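Local coordinates for protein Pcdhgb2 (Mus musculus, PDB 5SZR) that probably mediates calcium-dependent cell adhesion that may help establish specific neuronal connections, here as a four-domain extracellular piece of a membrane-anchored protocadherin, at residues P2-F10 with A84-C94; G248-A256 with V268-V276. All coordinates share one frame; numbering follows the deposited sequence.

Overall arrangement
The chain is a string of cadherin domains, extracellular domains 3 to 6, and the two contacts lie in different ones: contact 1 in the first domain of this piece, contact 2 in the third. They follow each other in series along the sequence, with centres about 106 Å apart and nearest atoms about 78 Å apart, so they share no strand or sheet. Contact 1 docks the N-terminal segment and the start of strand 9-15 on the hairpin of strands 77-85 and 91-101. Contact 2 joins strand 250-257, an edge strand of one sheet, to strand 268-270, an edge strand of the other sheet, and to the turn that follows it. Each is therefore internal to its own beta-sandwich domain of an elongated, calcium-binding ectodomain.

Contact 1 (P2-F10 with A84-C94); sequences PPMFSQDVF and AKDPGDLASHC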
# COMPACT_ATOMS: atom_id res chain seq x y z
N PRO A 2 -2.19 88.41 -36.99
CA PRO A 2 -1.47 87.32 -36.32
C PRO A 2 -2.14 85.97 -36.52
O PRO A 2 -3.34 85.92 -36.79
CB PRO A 2 -1.50 87.74 -34.85
CG PRO A 2 -2.74 88.54 -34.72
CD PRO A 2 -2.87 89.29 -36.02
N PRO A 3 -1.38 84.88 -36.39
CA PRO A 3 -1.98 83.55 -36.51
C PRO A 3 -2.90 83.26 -35.34
O PRO A 3 -2.71 83.75 -34.23
CB PRO A 3 -0.76 82.61 -36.51
CG PRO A 3 0.32 83.38 -35.84
CD PRO A 3 0.08 84.83 -36.19
N MET A 4 -3.92 82.44 -35.61
CA MET A 4 -4.87 82.05 -34.57
C MET A 4 -5.40 80.65 -34.85
O MET A 4 -5.74 80.32 -35.99
CB MET A 4 -6.05 83.02 -34.47
CG MET A 4 -5.78 84.24 -33.61
SD MET A 4 -7.30 84.97 -32.98
CE MET A 4 -8.18 85.32 -34.50
N PHE A 5 -5.48 79.84 -33.80
CA PHE A 5 -6.09 78.53 -33.88
C PHE A 5 -7.61 78.64 -33.75
O PHE A 5 -8.15 79.60 -33.19
CB PHE A 5 -5.54 77.60 -32.79
CG PHE A 5 -4.11 77.22 -32.99
CD1 PHE A 5 -3.76 76.20 -33.87
CD2 PHE A 5 -3.09 77.88 -32.31
CE1 PHE A 5 -2.44 75.85 -34.06
CE2 PHE A 5 -1.77 77.52 -32.50
CZ PHE A 5 -1.45 76.51 -33.37
N SER A 6 -8.30 77.63 -34.29
CA SER A 6 -9.76 77.60 -34.25
C SER A 6 -10.28 77.63 -32.82
O SER A 6 -11.37 78.15 -32.56
CB SER A 6 -10.28 76.37 -34.99
OG SER A 6 -11.26 75.68 -34.22
N GLN A 7 -9.52 77.08 -31.88
CA GLN A 7 -9.88 77.08 -30.47
C GLN A 7 -8.60 76.94 -29.67
O GLN A 7 -7.53 76.65 -30.21
CB GLN A 7 -10.87 75.95 -30.15
CG GLN A 7 -10.26 74.56 -30.24
CD GLN A 7 -11.31 73.46 -30.31
OE1 GLN A 7 -12.03 73.34 -31.30
NE2 GLN A 7 -11.39 72.66 -29.24
N ASP A 8 -8.71 77.14 -28.35
CA ASP A 8 -7.51 77.08 -27.52
C ASP A 8 -7.16 75.64 -27.14
O ASP A 8 -5.98 75.27 -27.15
CB ASP A 8 -7.68 77.94 -26.28
CG ASP A 8 -7.76 79.42 -26.61
OD1 ASP A 8 -7.32 79.80 -27.72
OD2 ASP A 8 -8.26 80.20 -25.77
N VAL A 9 -8.15 74.82 -26.80
CA VAL A 9 -7.89 73.49 -26.22
C VAL A 9 -8.65 72.44 -27.03
O VAL A 9 -9.88 72.48 -27.11
CB VAL A 9 -8.30 73.42 -24.75
CG1 VAL A 9 -7.95 72.06 -24.17
CG2 VAL A 9 -7.63 74.53 -23.95
N PHE A 10 -7.90 71.52 -27.63
CA PHE A 10 -8.46 70.36 -28.32
C PHE A 10 -8.34 69.13 -27.42
O PHE A 10 -7.40 69.01 -26.62
CB PHE A 10 -7.72 70.10 -29.64
CG PHE A 10 -7.73 71.26 -30.60
CD1 PHE A 10 -8.65 71.31 -31.64
CD2 PHE A 10 -6.81 72.29 -30.48
CE1 PHE A 10 -8.66 72.38 -32.54
CE2 PHE A 10 -6.82 73.36 -31.37
CZ PHE A 10 -7.74 73.40 -32.40
N ALA A 84 2.41 78.41 -32.77
CA ALA A 84 2.39 78.75 -34.18
C ALA A 84 3.07 80.10 -34.39
O ALA A 84 2.68 81.09 -33.76
CB ALA A 84 0.96 78.79 -34.71
N LYS A 85 4.06 80.14 -35.28
CA LYS A 85 4.84 81.34 -35.54
C LYS A 85 4.81 81.66 -37.03
O LYS A 85 5.28 80.86 -37.85
CB LYS A 85 6.29 81.17 -35.07
CG LYS A 85 6.66 82.01 -33.86
N ASP A 86 4.27 82.82 -37.37
CA ASP A 86 4.25 83.31 -38.74
C ASP A 86 5.64 83.83 -39.09
O ASP A 86 6.56 83.79 -38.27
CB ASP A 86 3.15 84.36 -38.89
CG ASP A 86 3.51 85.69 -38.23
OD1 ASP A 86 4.22 85.68 -37.20
OD2 ASP A 86 3.07 86.74 -38.74
N PRO A 87 5.85 84.29 -40.33
CA PRO A 87 7.15 84.92 -40.64
C PRO A 87 7.50 86.08 -39.73
O PRO A 87 8.69 86.33 -39.50
CB PRO A 87 6.98 85.36 -42.10
CG PRO A 87 6.04 84.37 -42.67
CD PRO A 87 5.07 84.06 -41.56
N GLY A 88 6.51 86.79 -39.21
CA GLY A 88 6.75 87.82 -38.23
C GLY A 88 7.09 87.22 -36.87
O GLY A 88 7.17 86.01 -36.68
N ASP A 89 7.29 88.12 -35.90
CA ASP A 89 7.70 87.68 -34.57
C ASP A 89 6.53 87.17 -33.74
O ASP A 89 6.74 86.33 -32.84
CB ASP A 89 8.40 88.82 -33.83
N LEU A 90 5.32 87.64 -34.01
CA LEU A 90 4.16 87.27 -33.20
C LEU A 90 3.90 85.77 -33.29
O LEU A 90 4.27 85.09 -34.25
CB LEU A 90 2.92 88.05 -33.66
N ALA A 91 3.23 85.25 -32.25
CA ALA A 91 2.93 83.83 -32.19
C ALA A 91 1.63 83.61 -31.44
O ALA A 91 1.17 84.47 -30.68
CB ALA A 91 4.07 83.04 -31.53
N SER A 92 1.04 82.44 -31.66
CA SER A 92 -0.16 82.00 -30.96
C SER A 92 0.01 80.56 -30.51
O SER A 92 0.79 79.80 -31.08
CB SER A 92 -1.41 82.13 -31.85
OG SER A 92 -1.87 83.46 -31.89
N HIS A 93 -0.73 80.20 -29.46
CA HIS A 93 -0.59 78.90 -28.83
C HIS A 93 -1.95 78.21 -28.71
O HIS A 93 -2.99 78.87 -28.63
CB HIS A 93 0.03 79.02 -27.43
CG HIS A 93 1.23 79.90 -27.38
ND1 HIS A 93 1.15 81.26 -27.16
CD2 HIS A 93 2.55 79.62 -27.51
CE1 HIS A 93 2.36 81.78 -27.16
NE2 HIS A 93 3.23 80.81 -27.37
N CYS A 94 -1.91 76.88 -28.70
CA CYS A 94 -3.08 76.08 -28.37
C CYS A 94 -2.61 74.81 -27.68
O CYS A 94 -1.44 74.43 -27.77
CB CYS A 94 -3.90 75.74 -29.62
SG CYS A 94 -3.22 74.41 -30.62
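The ring of F5 lies with one face over C94. CB rests 4.0 Å from C94 CB, and with CG anti to the carbonyl carbon (chi1 -69°) the ring swings toward strand 91-101. CD2 then closes to 3.5 Å on C94 CB, while C94 SG sits over the centre of that face, 3.6 Å from the F5 ring centroid and 4° off the normal, a sulfur-aromatic contact with a CH-pi contact beside it. S92 O lies at the ring edge, near its plane, 3.7 Å from F5 CE2, and the tip, CZ, meets A84 CB at 3.6 Å. An alanine in place of F5 would probably open a gap above C94 and leave its sulfur without this aromatic cover. Two residues before F5, P3 O accepts a hydrogen bond from S92 OG, 2.5 Å long, with the donor tilted 31° from the carbonyl plane; P3 CG also lies on A84 O. The same C94 sulfur also meets the edge of the F10 ring, CE2 3.8 Å from C94 SG. The segment so runs along the hairpin of strands 77-85 and 91-101, with F5 also packed on Y42 of strand 41-44 and on V27, before strand 9-15 pairs in parallel with 91-101.

Contact 2 (G248-A256 with V268-V276); sequences GLISYSIIA and VSVNQDSGV. With MAN (alpha-D-mannopyranose), chain T; NAG (2-acetamido-2-deoxy-beta-D-glucopyranose), chain E.
Y252 lays the CD2 side of its ring against the turn at G275, CD2 coming within 3.4 Å of G275 CA. The edge of the ring near CE2 lies level with D273 O, and I250 CG2 covers part of one face, offset toward the rim. At its far end the ring reaches strand 232-240, where Y252 OH is hydrogen-bonded to A239 N. G275 has positive phi (76°), and a beta carbon there would press on the tyrosine ring.

One direct backbone bond ties the segments, Y252 N to Q272 O at 2.9 Å, and a CA-H...O contact from S251 CA, 3.2 Å, reaches the same Q272 O. A water donates to both I250 O and D273 O, adding a second bridge. The turn itself is braced by N271, whose OD1 accepts from D273 N and S274 N from opposite faces of its carboxamide, and S274 OG accepts from V276 N.

Further along, I254 reaches across: CG1 stands anti to the carbonyl carbon (chi1 -65°) and the chain continues extended (chi2 -179°), which carries CD1 to 3.8 Å from S269 CA and 4.0 Å from V268 CG2, while V270 CG1 comes 3.6 Å from S253 CA. V276 and I255 each touch an attached sugar, mannose and N-acetylglucosamine respectively.

The Asx and ST turns thus shape the hairpin between strands 268-270 and 276-279, and its meeting with strand 250-257 joins the edges of the two sheets of a cadherin beta-sandwich.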
# COMPACT_ATOMS: atom_id res chain seq x y z
N GLY A 248 4.87 0.93 8.97
CA GLY A 248 4.65 -0.32 8.26
C GLY A 248 5.68 -1.39 8.57
O GLY A 248 5.74 -2.41 7.89
N LEU A 249 6.48 -1.17 9.61
CA LEU A 249 7.48 -2.14 10.04
C LEU A 249 6.83 -3.12 11.02
O LEU A 249 6.30 -2.70 12.06
CB LEU A 249 8.67 -1.44 10.69
CG LEU A 249 9.87 -2.31 11.07
CD1 LEU A 249 10.48 -2.95 9.84
CD2 LEU A 249 10.91 -1.49 11.82
N ILE A 250 6.87 -4.41 10.70
CA ILE A 250 6.13 -5.44 11.43
C ILE A 250 7.06 -6.18 12.39
O ILE A 250 8.20 -6.51 12.04
CB ILE A 250 5.46 -6.44 10.47
CG1 ILE A 250 4.63 -5.69 9.43
CG2 ILE A 250 4.59 -7.41 11.24
CD1 ILE A 250 3.50 -4.91 10.02
N SER A 251 6.56 -6.45 13.59
CA SER A 251 7.20 -7.37 14.53
C SER A 251 6.20 -8.46 14.91
O SER A 251 5.05 -8.16 15.22
CB SER A 251 7.70 -6.64 15.77
OG SER A 251 8.82 -5.83 15.47
N TYR A 252 6.65 -9.71 14.87
CA TYR A 252 5.83 -10.86 15.23
C TYR A 252 6.18 -11.35 16.62
O TYR A 252 7.34 -11.28 17.05
CB TYR A 252 6.00 -11.99 14.22
CG TYR A 252 5.79 -11.56 12.79
CD1 TYR A 252 4.50 -11.42 12.28
CD2 TYR A 252 6.86 -11.27 11.97
CE1 TYR A 252 4.30 -11.01 10.97
CE2 TYR A 252 6.67 -10.87 10.66
CZ TYR A 252 5.39 -10.73 10.17
OH TYR A 252 5.20 -10.33 8.86
N SER A 253 5.17 -11.87 17.32
CA SER A 253 5.36 -12.41 18.66
C SER A 253 4.29 -13.46 18.94
O SER A 253 3.32 -13.60 18.19
CB SER A 253 5.32 -11.30 19.72
OG SER A 253 4.03 -10.73 19.82
N ILE A 254 4.48 -14.19 20.04
CA ILE A 254 3.53 -15.20 20.50
C ILE A 254 2.93 -14.70 21.80
O ILE A 254 3.65 -14.42 22.76
CB ILE A 254 4.20 -16.57 20.71
CG1 ILE A 254 4.69 -17.14 19.38
CG2 ILE A 254 3.23 -17.53 21.38
CD1 ILE A 254 5.34 -18.51 19.53
N ILE A 255 1.60 -14.61 21.85
CA ILE A 255 0.92 -14.01 22.99
C ILE A 255 0.06 -14.99 23.78
O ILE A 255 -0.23 -14.71 24.95
CB ILE A 255 0.07 -12.80 22.55
CG1 ILE A 255 -0.96 -13.25 21.52
CG2 ILE A 255 0.97 -11.71 21.99
CD1 ILE A 255 -1.90 -12.16 21.09
N ALA A 256 -0.36 -16.11 23.20
CA ALA A 256 -1.22 -17.03 23.93
C ALA A 256 -1.07 -18.43 23.35
O ALA A 256 -0.62 -18.62 22.22
CB ALA A 256 -2.69 -16.59 23.88
N VAL A 268 7.63 -23.61 21.33
CA VAL A 268 7.69 -22.86 20.09
C VAL A 268 8.09 -21.42 20.38
O VAL A 268 7.84 -20.88 21.46
CB VAL A 268 6.35 -22.90 19.32
CG1 VAL A 268 6.09 -24.30 18.78
CG2 VAL A 268 5.22 -22.44 20.22
N SER A 269 8.72 -20.79 19.38
CA SER A 269 9.01 -19.37 19.39
C SER A 269 8.84 -18.86 17.97
O SER A 269 8.72 -19.63 17.02
CB SER A 269 10.42 -19.08 19.90
OG SER A 269 11.39 -19.55 18.97
N VAL A 270 8.83 -17.53 17.83
CA VAL A 270 8.77 -16.91 16.51
C VAL A 270 9.85 -15.84 16.45
O VAL A 270 10.09 -15.12 17.42
CB VAL A 270 7.38 -16.32 16.21
CG1 VAL A 270 7.08 -15.10 17.06
CG2 VAL A 270 7.24 -16.01 14.73
N ASN A 271 10.54 -15.77 15.31
CA ASN A 271 11.51 -14.71 15.09
C ASN A 271 10.76 -13.40 14.84
O ASN A 271 9.88 -13.34 13.97
CB ASN A 271 12.42 -15.05 13.92
CG ASN A 271 13.48 -14.00 13.68
OD1 ASN A 271 13.21 -12.94 13.11
ND2 ASN A 271 14.70 -14.29 14.12
N GLN A 272 11.10 -12.36 15.60
CA GLN A 272 10.29 -11.15 15.61
C GLN A 272 10.34 -10.38 14.29
O GLN A 272 9.44 -9.58 14.02
CB GLN A 272 10.73 -10.23 16.75
CG GLN A 272 12.07 -9.55 16.50
CD GLN A 272 12.34 -8.41 17.47
OE1 GLN A 272 11.50 -8.08 18.31
NE2 GLN A 272 13.51 -7.80 17.35
N ASP A 273 11.37 -10.59 13.47
CA ASP A 273 11.48 -9.86 12.21
C ASP A 273 11.08 -10.69 11.00
O ASP A 273 10.49 -10.15 10.06
CB ASP A 273 12.92 -9.35 12.03
CG ASP A 273 13.32 -8.35 13.10
OD1 ASP A 273 12.43 -7.65 13.64
OD2 ASP A 273 14.52 -8.26 13.40
N SER A 274 11.36 -11.99 11.01
CA SER A 274 11.07 -12.84 9.86
C SER A 274 9.73 -13.55 9.96
O SER A 274 9.20 -13.98 8.92
CB SER A 274 12.16 -13.91 9.70
OG SER A 274 11.97 -14.94 10.65
N GLY A 275 9.18 -13.71 11.16
CA GLY A 275 7.97 -14.47 11.33
C GLY A 275 8.14 -15.97 11.26
O GLY A 275 7.13 -16.70 11.33
N VAL A 276 9.37 -16.47 11.12
CA VAL A 276 9.61 -17.90 11.16
C VAL A 276 9.26 -18.43 12.54
O VAL A 276 9.64 -17.84 13.56
CB VAL A 276 11.06 -18.22 10.78
CG1 VAL A 276 11.37 -19.67 11.08
CG2 VAL A 276 11.30 -17.91 9.32
C1 MAN T . 11.88 -22.02 8.45
C2 MAN T . 10.60 -21.38 7.88
C3 MAN T . 9.62 -22.47 7.46
C4 MAN T . 10.29 -23.51 6.54
C5 MAN T . 11.56 -24.06 7.19
C6 MAN T . 12.37 -24.97 6.29
O2 MAN T . 10.89 -20.63 6.69
O3 MAN T . 8.47 -21.91 6.83
O4 MAN T . 9.41 -24.59 6.31
O5 MAN T . 12.44 -22.96 7.59
O6 MAN T . 13.56 -25.33 7.00
C1 NAG E . -4.60 -9.14 20.02
C2 NAG E . -5.15 -7.74 20.21
C3 NAG E . -4.27 -6.98 21.21
C4 NAG E . -4.12 -7.79 22.50
C5 NAG E . -3.69 -9.23 22.19
C6 NAG E . -3.68 -10.14 23.39
C7 NAG E . -6.35 -6.96 18.22
C8 NAG E . -6.26 -6.18 16.94
N2 NAG E . -5.23 -7.02 18.95
O3 NAG E . -4.84 -5.70 21.49
O4 NAG E . -3.13 -7.19 23.33
O5 NAG E . -4.60 -9.82 21.25
O6 NAG E . -3.76 -9.41 24.61
O7 NAG E . -7.39 -7.51 18.58
O HOH W 1 9.02 -7.64 9.97